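Local structure of ribosomal RNA processing protein 6 (Trypanosoma brucei brucei, 4NLC) at residues Leu134-Phe139 / Phe162-Val167; Ile93-Glu98 / Cys110-Ser115; Leu55-Glu60 / Leu233-Leu238. The protein probably degrades RNA from its 3' end as the exosome-associated exoribonuclease RRP6, of which this chain is the catalytic core with exonuclease and HRDC domains. The protein carries 1 engineered substitution. All coordinates share one frame; numbering follows the deposited sequence.

Contact 1: Leu134-Phe139 / Phe162-Val167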
loop_
_atom_site.group_PDB
_atom_site.type_symbol
_atom_site.label_atom_id
_atom_site.label_comp_id
_atom_site.label_asym_id
_atom_site.label_seq_id
_atom_site.Cartn_x
_atom_site.Cartn_y
_atom_site.Cartn_z
ATOM N N LEU A 134 6.511 1.089 17.115
ATOM C CA LEU A 134 5.973 1.660 18.368
ATOM C C LEU A 134 4.453 1.776 18.382
ATOM O O LEU A 134 3.869 1.981 19.434
ATOM C CB LEU A 134 6.628 3.017 18.722
ATOM C CG LEU A 134 8.134 2.955 19.057
ATOM C CD1 LEU A 134 8.726 4.341 19.129
ATOM C CD2 LEU A 134 8.409 2.182 20.338
ATOM N N MET A 135 3.824 1.623 17.224
ATOM C CA MET A 135 2.376 1.670 17.062
ATOM C C MET A 135 1.748 0.293 17.325
ATOM O O MET A 135 0.533 0.221 17.440
ATOM C CB MET A 135 2.003 2.151 15.640
ATOM C CG MET A 135 2.608 3.500 15.284
ATOM S SD MET A 135 1.535 4.441 14.206
ATOM C CE MET A 135 0.148 4.809 15.404
ATOM N N ALA A 136 2.561 -0.783 17.418
ATOM C CA ALA A 136 2.079 -2.150 17.695
ATOM C C ALA A 136 1.139 -2.259 18.940
ATOM O O ALA A 136 0.159 -2.988 18.846
ATOM C CB ALA A 136 3.240 -3.143 17.796
ATOM N N PRO A 137 1.292 -1.513 20.060
ATOM C CA PRO A 137 0.288 -1.645 21.149
ATOM C C PRO A 137 -1.121 -1.181 20.716
ATOM O O PRO A 137 -2.104 -1.776 21.129
ATOM C CB PRO A 137 0.856 -0.749 22.255
ATOM C CG PRO A 137 2.316 -0.656 21.969
ATOM C CD PRO A 137 2.385 -0.601 20.474
ATOM N N VAL A 138 -1.213 -0.165 19.851
ATOM C CA VAL A 138 -2.495 0.338 19.347
ATOM C C VAL A 138 -3.080 -0.646 18.337
ATOM O O VAL A 138 -4.225 -1.066 18.509
ATOM C CB VAL A 138 -2.420 1.797 18.786
ATOM C CG1 VAL A 138 -3.767 2.248 18.205
ATOM C CG2 VAL A 138 -1.973 2.772 19.867
ATOM N N PHE A 139 -2.304 -1.020 17.290
ATOM C CA PHE A 139 -2.819 -1.929 16.271
ATOM C C PHE A 139 -3.177 -3.330 16.796
ATOM O O PHE A 139 -4.107 -3.935 16.270
ATOM C CB PHE A 139 -1.887 -2.016 15.055
ATOM C CG PHE A 139 -1.881 -0.782 14.186
ATOM C CD1 PHE A 139 -2.960 -0.484 13.362
ATOM C CD2 PHE A 139 -0.792 0.077 14.178
ATOM C CE1 PHE A 139 -2.959 0.674 12.561
ATOM C CE2 PHE A 139 -0.794 1.231 13.372
ATOM C CZ PHE A 139 -1.873 1.508 12.556
ATOM N N PHE A 162 6.450 -1.886 8.026
ATOM C CA PHE A 162 6.616 -1.666 9.466
ATOM C C PHE A 162 6.405 -2.858 10.410
ATOM O O PHE A 162 6.412 -2.654 11.626
ATOM C CB PHE A 162 5.643 -0.538 9.902
ATOM C CG PHE A 162 5.425 0.602 8.929
ATOM C CD1 PHE A 162 6.468 1.471 8.601
ATOM C CD2 PHE A 162 4.156 0.870 8.420
ATOM C CE1 PHE A 162 6.257 2.551 7.730
ATOM C CE2 PHE A 162 3.946 1.948 7.550
ATOM C CZ PHE A 162 4.994 2.786 7.217
ATOM N N GLY A 163 6.123 -4.043 9.875
ATOM C CA GLY A 163 5.784 -5.202 10.702
ATOM C C GLY A 163 4.576 -4.926 11.593
ATOM O O GLY A 163 4.527 -5.399 12.734
ATOM N N LEU A 164 3.576 -4.151 11.065
ATOM C CA LEU A 164 2.329 -3.807 11.758
ATOM C C LEU A 164 1.146 -4.667 11.296
ATOM O O LEU A 164 0.958 -4.901 10.097
ATOM C CB LEU A 164 2.007 -2.289 11.682
ATOM C CG LEU A 164 2.966 -1.366 12.444
ATOM C CD1 LEU A 164 2.675 0.111 12.173
ATOM C CD2 LEU A 164 2.905 -1.626 13.922
ATOM N N TYR A 165 0.348 -5.137 12.278
ATOM C CA TYR A 165 -0.789 -6.039 12.130
ATOM C C TYR A 165 -2.004 -5.549 12.934
ATOM O O TYR A 165 -1.863 -5.094 14.081
ATOM C CB TYR A 165 -0.390 -7.453 12.574
ATOM C CG TYR A 165 0.789 -8.010 11.804
ATOM C CD1 TYR A 165 2.101 -7.771 12.222
ATOM C CD2 TYR A 165 0.598 -8.772 10.657
ATOM C CE1 TYR A 165 3.189 -8.269 11.511
ATOM C CE2 TYR A 165 1.675 -9.312 9.962
ATOM C CZ TYR A 165 2.970 -9.022 10.368
ATOM O OH TYR A 165 4.025 -9.538 9.667
ATOM N N ILE A 166 -3.203 -5.680 12.319
ATOM C CA ILE A 166 -4.452 -5.165 12.860
ATOM C C ILE A 166 -5.312 -6.224 13.560
ATOM O O ILE A 166 -5.808 -7.153 12.935
ATOM C CB ILE A 166 -5.253 -4.395 11.771
ATOM C CG1 ILE A 166 -4.326 -3.521 10.899
ATOM C CG2 ILE A 166 -6.321 -3.526 12.428
ATOM C CD1 ILE A 166 -4.802 -3.374 9.396
ATOM N N VAL A 167 -5.482 -6.054 14.871
ATOM C CA VAL A 167 -6.340 -6.872 15.708
ATOM C C VAL A 167 -7.624 -6.024 15.834
ATOM O O VAL A 167 -7.583 -4.896 16.316
ATOM C CB VAL A 167 -5.682 -7.191 17.084
ATOM C CG1 VAL A 167 -6.677 -7.849 18.039
ATOM C CG2 VAL A 167 -4.443 -8.074 16.914
#
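F139 and L164 make the main apolar contact here. Their side chains cross at about a right angle, and CD1 of L164 approaches the ring obliquely near CD2 and CE2, 3.8 Å from the latter. I166 runs beside the phenylalanine in the same direction; its CG1 comes obliquely to 4.1 Å from F139 CD1, on the same side of the ring plane as the leucine. F139 CG stands anti to its carbonyl carbon (chi1 -72°), which starts the ring out along the 164-166 chain. The second branch of L164 turns to the backbone of A136, with CD2 3.6 Å from A136 N. Of the M135 side chain, CB meets L164 CD1 before the rest bends away toward strand 108-115. This is the RNase H-like exonuclease domain, and the contact ties helix 136-140 to the connection that leaves helix 152-162 at G163, where phi is positive, and leads into the outermost strand 169-171. The polar part is backbone. V167 N donates to F139 O at 2.9 Å. K146 NZ adds a weak bond to that same oxygen and firmer ones to V138 O and V167 O. CB of F139 sits 3.2 Å from Y165 O, while the Y165 ring turns the other way to meet H39 and F41.

Contact 2: Ile93-Glu98 / Cys110-Ser115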
loop_
_atom_site.group_PDB
_atom_site.type_symbol
_atom_site.label_atom_id
_atom_site.label_comp_id
_atom_site.label_asym_id
_atom_site.label_seq_id
_atom_site.Cartn_x
_atom_site.Cartn_y
_atom_site.Cartn_z
ATOM N N ILE A 93 -10.580 4.137 16.245
ATOM C CA ILE A 93 -9.772 5.125 15.519
ATOM C C ILE A 93 -9.927 4.837 14.058
ATOM O O ILE A 93 -10.139 3.672 13.702
ATOM C CB ILE A 93 -8.268 5.134 15.948
ATOM C CG1 ILE A 93 -7.508 3.860 15.455
ATOM C CG2 ILE A 93 -8.086 5.370 17.473
ATOM C CD1 ILE A 93 -5.974 3.813 15.759
ATOM N N ALA A 94 -9.814 5.886 13.208
ATOM C CA ALA A 94 -9.922 5.769 11.745
ATOM C C ALA A 94 -8.522 5.902 11.203
ATOM O O ALA A 94 -7.791 6.803 11.617
ATOM C CB ALA A 94 -10.805 6.865 11.182
ATOM N N VAL A 95 -8.125 4.972 10.323
ATOM C CA VAL A 95 -6.791 4.935 9.758
ATOM C C VAL A 95 -6.847 4.864 8.222
ATOM O O VAL A 95 -7.733 4.224 7.643
ATOM C CB VAL A 95 -5.928 3.771 10.359
ATOM C CG1 VAL A 95 -4.455 3.879 9.927
ATOM C CG2 VAL A 95 -6.032 3.688 11.894
ATOM N N ASP A 96 -5.872 5.511 7.576
ATOM C CA ASP A 96 -5.614 5.455 6.142
ATOM C C ASP A 96 -4.101 5.630 5.892
ATOM O O ASP A 96 -3.355 6.049 6.779
ATOM C CB ASP A 96 -6.470 6.449 5.333
ATOM C CG ASP A 96 -6.505 6.180 3.823
ATOM O OD1 ASP A 96 -6.256 5.009 3.412
ATOM O OD2 ASP A 96 -6.793 7.132 3.056
ATOM N N LEU A 97 -3.647 5.270 4.700
ATOM C CA LEU A 97 -2.238 5.367 4.346
ATOM C C LEU A 97 -2.103 5.972 2.964
ATOM O O LEU A 97 -2.970 5.750 2.117
ATOM C CB LEU A 97 -1.617 3.944 4.290
ATOM C CG LEU A 97 -1.595 3.026 5.522
ATOM C CD1 LEU A 97 -1.000 1.669 5.161
ATOM C CD2 LEU A 97 -0.750 3.589 6.622
ATOM N N GLU A 98 -0.987 6.681 2.707
ATOM C CA GLU A 98 -0.625 7.119 1.348
ATOM C C GLU A 98 0.640 6.324 0.980
ATOM O O GLU A 98 1.417 5.935 1.867
ATOM C CB GLU A 98 -0.464 8.633 1.202
ATOM C CG GLU A 98 -1.705 9.429 1.591
ATOM C CD GLU A 98 -2.983 9.162 0.814
ATOM O OE1 GLU A 98 -2.903 8.649 -0.324
ATOM O OE2 GLU A 98 -4.070 9.484 1.343
ATOM N N CYS A 110 4.167 6.125 2.457
ATOM C CA CYS A 110 4.635 7.503 2.617
ATOM C C CYS A 110 4.064 8.266 3.813
ATOM O O CYS A 110 4.742 9.131 4.375
ATOM C CB CYS A 110 4.374 8.270 1.335
ATOM S SG CYS A 110 5.419 7.743 -0.030
ATOM N N LEU A 111 2.806 7.997 4.146
ATOM C CA LEU A 111 2.072 8.740 5.154
ATOM C C LEU A 111 1.009 7.871 5.752
ATOM O O LEU A 111 0.492 6.977 5.082
ATOM C CB LEU A 111 1.391 9.903 4.425
ATOM C CG LEU A 111 1.234 11.233 5.127
ATOM C CD1 LEU A 111 2.596 11.870 5.449
ATOM C CD2 LEU A 111 0.369 12.171 4.273
ATOM N N MET A 112 0.700 8.120 7.029
ATOM C CA MET A 112 -0.359 7.416 7.747
ATOM C C MET A 112 -1.240 8.538 8.308
ATOM O O MET A 112 -0.730 9.508 8.860
ATOM C CB MET A 112 0.203 6.536 8.888
ATOM C CG MET A 112 -0.877 5.865 9.735
ATOM S SD MET A 112 -0.225 4.867 11.103
ATOM C CE MET A 112 0.173 3.383 10.249
ATOM N N GLN A 113 -2.547 8.406 8.156
ATOM C CA GLN A 113 -3.464 9.402 8.683
ATOM C C GLN A 113 -4.282 8.686 9.747
ATOM O O GLN A 113 -4.645 7.512 9.583
ATOM C CB GLN A 113 -4.373 9.982 7.568
ATOM C CG GLN A 113 -3.608 10.678 6.429
ATOM C CD GLN A 113 -3.520 9.805 5.218
ATOM O OE1 GLN A 113 -4.433 9.729 4.405
ATOM N NE2 GLN A 113 -2.443 9.090 5.092
ATOM N N ILE A 114 -4.525 9.375 10.855
ATOM C CA ILE A 114 -5.309 8.830 11.960
ATOM C C ILE A 114 -6.278 9.877 12.452
ATOM O O ILE A 114 -5.854 10.979 12.789
ATOM C CB ILE A 114 -4.434 8.289 13.147
ATOM C CG1 ILE A 114 -3.493 7.133 12.719
ATOM C CG2 ILE A 114 -5.325 7.812 14.309
ATOM C CD1 ILE A 114 -2.081 7.292 13.216
ATOM N N SER A 115 -7.549 9.508 12.600
ATOM C CA SER A 115 -8.506 10.400 13.231
ATOM C C SER A 115 -9.096 9.727 14.451
ATOM O O SER A 115 -9.390 8.526 14.427
ATOM C CB SER A 115 -9.638 10.796 12.286
ATOM O OG SER A 115 -9.242 11.671 11.242
#
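The flat amide end of Q113 lies between D96 and E98: D96 O stands over one face, 4.1 Å from Q113 CD, and the E98 carboxylate is on the other side of the plane but shifted out toward the edge. That carboxylate is turned only 23° from the amide, although the two side chains cross at about a right angle; that of D96 is 52° off. This is the antiparallel hairpin 92-100/108-115 in the mixed sheet of the RNase H-like domain, and D96-L97-E98 matches the DxE signature of DEDD exonucleases. Carboxylates of D154 and D222 come close, consistent with the four-acid cluster of this family. D96 and E98 share their face with A94, L111, Q113 and S115, under helix 213-224; S115 OG bonds to D120 and T223. On the opposite face M112, its CG anti to the backbone N (chi1 176°), lies beside L97, whose CD2 is 3.7 Å from M112 CE; V95 CG1 reaches M112 CG at 4.1 Å. Backbone bonds pair A94 with S115, D96 with Q113 (Q113 N to D96 O 2.8 Å) and E98 with L111 (E98 N to L111 O 2.8 Å). C110 and L111 both face E98 in a classic beta bulge: E98 O takes C110 N at 2.8 Å and, weakly, L111 N at 3.4 Å.

Contact 3: Leu55-Glu60 / Leu233-Leu238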
loop_
_atom_site.group_PDB
_atom_site.type_symbol
_atom_site.label_atom_id
_atom_site.label_comp_id
_atom_site.label_asym_id
_atom_site.label_seq_id
_atom_site.Cartn_x
_atom_site.Cartn_y
_atom_site.Cartn_z
ATOM N N LEU A 55 -20.989 -3.803 19.223
ATOM C CA LEU A 55 -22.097 -4.534 18.592
ATOM C C LEU A 55 -23.501 -4.059 19.010
ATOM O O LEU A 55 -24.490 -4.614 18.525
ATOM C CB LEU A 55 -21.930 -6.048 18.799
ATOM C CG LEU A 55 -20.547 -6.565 18.387
ATOM C CD1 LEU A 55 -20.114 -7.745 19.227
ATOM C CD2 LEU A 55 -20.444 -6.798 16.873
ATOM N N LEU A 56 -23.588 -2.990 19.835
ATOM C CA LEU A 56 -24.843 -2.364 20.281
ATOM C C LEU A 56 -25.290 -1.244 19.340
ATOM O O LEU A 56 -24.462 -0.635 18.653
ATOM C CB LEU A 56 -24.661 -1.746 21.684
ATOM C CG LEU A 56 -24.304 -2.676 22.837
ATOM C CD1 LEU A 56 -23.784 -1.885 24.001
ATOM C CD2 LEU A 56 -25.506 -3.528 23.251
ATOM N N LEU A 57 -26.589 -0.915 19.359
ATOM C CA LEU A 57 -27.096 0.199 18.567
ATOM C C LEU A 57 -26.832 1.475 19.372
ATOM O O LEU A 57 -27.328 1.614 20.492
ATOM C CB LEU A 57 -28.588 0.025 18.226
ATOM C CG LEU A 57 -29.172 1.006 17.186
ATOM C CD1 LEU A 57 -28.789 0.615 15.756
ATOM C CD2 LEU A 57 -30.689 1.090 17.310
ATOM N N LYS A 58 -25.970 2.355 18.833
ATOM C CA LYS A 58 -25.573 3.606 19.464
ATOM C C LYS A 58 -25.774 4.811 18.565
ATOM O O LYS A 58 -25.639 4.702 17.343
ATOM C CB LYS A 58 -24.107 3.544 19.929
ATOM C CG LYS A 58 -23.958 2.871 21.292
ATOM C CD LYS A 58 -22.529 2.833 21.806
ATOM C CE LYS A 58 -22.408 1.815 22.916
ATOM N NZ LYS A 58 -21.192 2.028 23.736
ATOM N N THR A 59 -26.065 5.976 19.186
ATOM C CA THR A 59 -26.200 7.254 18.496
ATOM C C THR A 59 -24.829 7.593 17.910
ATOM O O THR A 59 -23.781 7.343 18.533
ATOM C CB THR A 59 -26.675 8.350 19.470
ATOM O OG1 THR A 59 -27.955 7.984 19.983
ATOM C CG2 THR A 59 -26.779 9.723 18.812
ATOM N N GLU A 60 -24.849 8.133 16.699
ATOM C CA GLU A 60 -23.637 8.518 15.989
ATOM C C GLU A 60 -22.988 9.766 16.621
ATOM O O GLU A 60 -23.686 10.616 17.187
ATOM C CB GLU A 60 -23.955 8.738 14.499
ATOM C CG GLU A 60 -25.005 9.808 14.229
ATOM C CD GLU A 60 -26.468 9.408 14.180
ATOM O OE1 GLU A 60 -26.819 8.308 14.667
ATOM O OE2 GLU A 60 -27.275 10.220 13.676
ATOM N N LEU A 233 -22.856 3.207 9.261
ATOM C CA LEU A 233 -22.869 1.854 8.675
ATOM C C LEU A 233 -23.239 0.794 9.718
ATOM O O LEU A 233 -23.945 -0.157 9.387
ATOM C CB LEU A 233 -21.541 1.520 8.001
ATOM C CG LEU A 233 -21.229 2.328 6.742
ATOM C CD1 LEU A 233 -19.792 2.103 6.300
ATOM C CD2 LEU A 233 -22.192 1.990 5.633
ATOM N N LYS A 234 -22.790 0.979 10.983
ATOM C CA LYS A 234 -23.149 0.085 12.099
ATOM C C LYS A 234 -24.654 0.044 12.292
ATOM O O LYS A 234 -25.206 -1.042 12.410
ATOM C CB LYS A 234 -22.488 0.526 13.419
ATOM C CG LYS A 234 -21.103 -0.059 13.605
ATOM C CD LYS A 234 -20.308 0.623 14.709
ATOM C CE LYS A 234 -20.937 0.632 16.077
ATOM N NZ LYS A 234 -19.928 0.883 17.148
ATOM N N GLN A 235 -25.320 1.214 12.280
ATOM C CA GLN A 235 -26.789 1.308 12.430
ATOM C C GLN A 235 -27.519 0.620 11.276
ATOM O O GLN A 235 -28.475 -0.100 11.522
ATOM C CB GLN A 235 -27.253 2.762 12.562
ATOM C CG GLN A 235 -26.644 3.476 13.760
ATOM C CD GLN A 235 -26.912 4.957 13.749
ATOM O OE1 GLN A 235 -27.102 5.584 12.706
ATOM N NE2 GLN A 235 -26.885 5.558 14.915
ATOM N N LEU A 236 -27.043 0.808 10.029
ATOM C CA LEU A 236 -27.615 0.174 8.839
ATOM C C LEU A 236 -27.426 -1.344 8.855
ATOM O O LEU A 236 -28.313 -2.065 8.423
ATOM C CB LEU A 236 -26.994 0.755 7.556
ATOM C CG LEU A 236 -27.504 2.124 7.120
ATOM C CD1 LEU A 236 -26.569 2.745 6.085
ATOM C CD2 LEU A 236 -28.949 2.039 6.580
ATOM N N LEU A 237 -26.283 -1.825 9.331
ATOM C CA LEU A 237 -26.018 -3.259 9.397
ATOM C C LEU A 237 -26.877 -3.958 10.458
ATOM O O LEU A 237 -27.311 -5.085 10.236
ATOM C CB LEU A 237 -24.521 -3.535 9.623
ATOM C CG LEU A 237 -23.617 -3.264 8.410
ATOM C CD1 LEU A 237 -22.139 -3.118 8.830
ATOM C CD2 LEU A 237 -23.856 -4.302 7.296
ATOM N N LEU A 238 -27.137 -3.287 11.592
ATOM C CA LEU A 238 -27.984 -3.819 12.660
ATOM C C LEU A 238 -29.469 -3.714 12.273
ATOM O O LEU A 238 -30.286 -4.462 12.805
ATOM C CB LEU A 238 -27.708 -3.120 14.002
ATOM C CG LEU A 238 -26.343 -3.387 14.649
ATOM C CD1 LEU A 238 -25.964 -2.266 15.554
ATOM C CD2 LEU A 238 -26.307 -4.722 15.379
HETATM O O HOH W 1 -21.852 0.324 19.090
#
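Q235 reaches out from the helix to E60, and the two side chains cross at about a right angle. Beyond CG the glutamine is extended: chi2 of 170° sets CD out from the helix, and two bonds then hold the amide against the facing chain. E60 has CG between its own N and carbonyl carbon and then bends at chi2 (-89°), a shape that turns CD back toward the helix. The carboxylate and amide planes end up 81° apart. Q235 NE2 bonds to E60 OE1 at 2.8 Å, nearly in line with the C-O bond, with that oxygen close to the amide plane. The same NE2 bonds to K58 O at 2.9 Å, less straight, so one amide nitrogen grips both a side chain and the backbone of the irregular chain.

Helix 226-238 belongs to the exonuclease domain, and 55-60 is part of the linker that runs from helix 42-46 to the first strand of the central sheet, 71-74; the contact lays that N-terminal linker along the last turns of the helix, at the surface of the domain.

L57 and L238 slide past each other in opposite directions, their CD1 atoms 4.0 Å apart. L57 CD1 also rests 3.9 Å from Q235 CA, against the helix backbone. The two branches of L238 meet successive carbonyls of the linker: CD2 is 3.6 Å from L55 O and CD1 is 3.8 Å from L56 O. K234 adds a link through solvent, since a water accepts from its NZ at 2.8 Å and also bonds to L56 O. That NZ has a further, weak bond to Q54, whereas the ammonium group of K58 leads away to a salt bridge with E53.

Contacts 1 and 2 belong to the core and touch directly: M112 of the hairpin has its SD 3.6 Å from M135 SD and its CE 3.6 Å from F139 CZ, while V138 CG1 packs on I93 CD1. Helix 136-140 thus sits against the apolar face of the hairpin. Contact 3 shares none of these elements; its centre is about 26 Å from that of contact 1 and about 23 Å from that of contact 2. The chemistry follows the place: antiparallel backbone pairing broken by a bulge and an acidic face in contact 2, mostly apolar packing with one backbone bond in contact 1, and side-chain bonds plus a water bridge at the surface in contact 3.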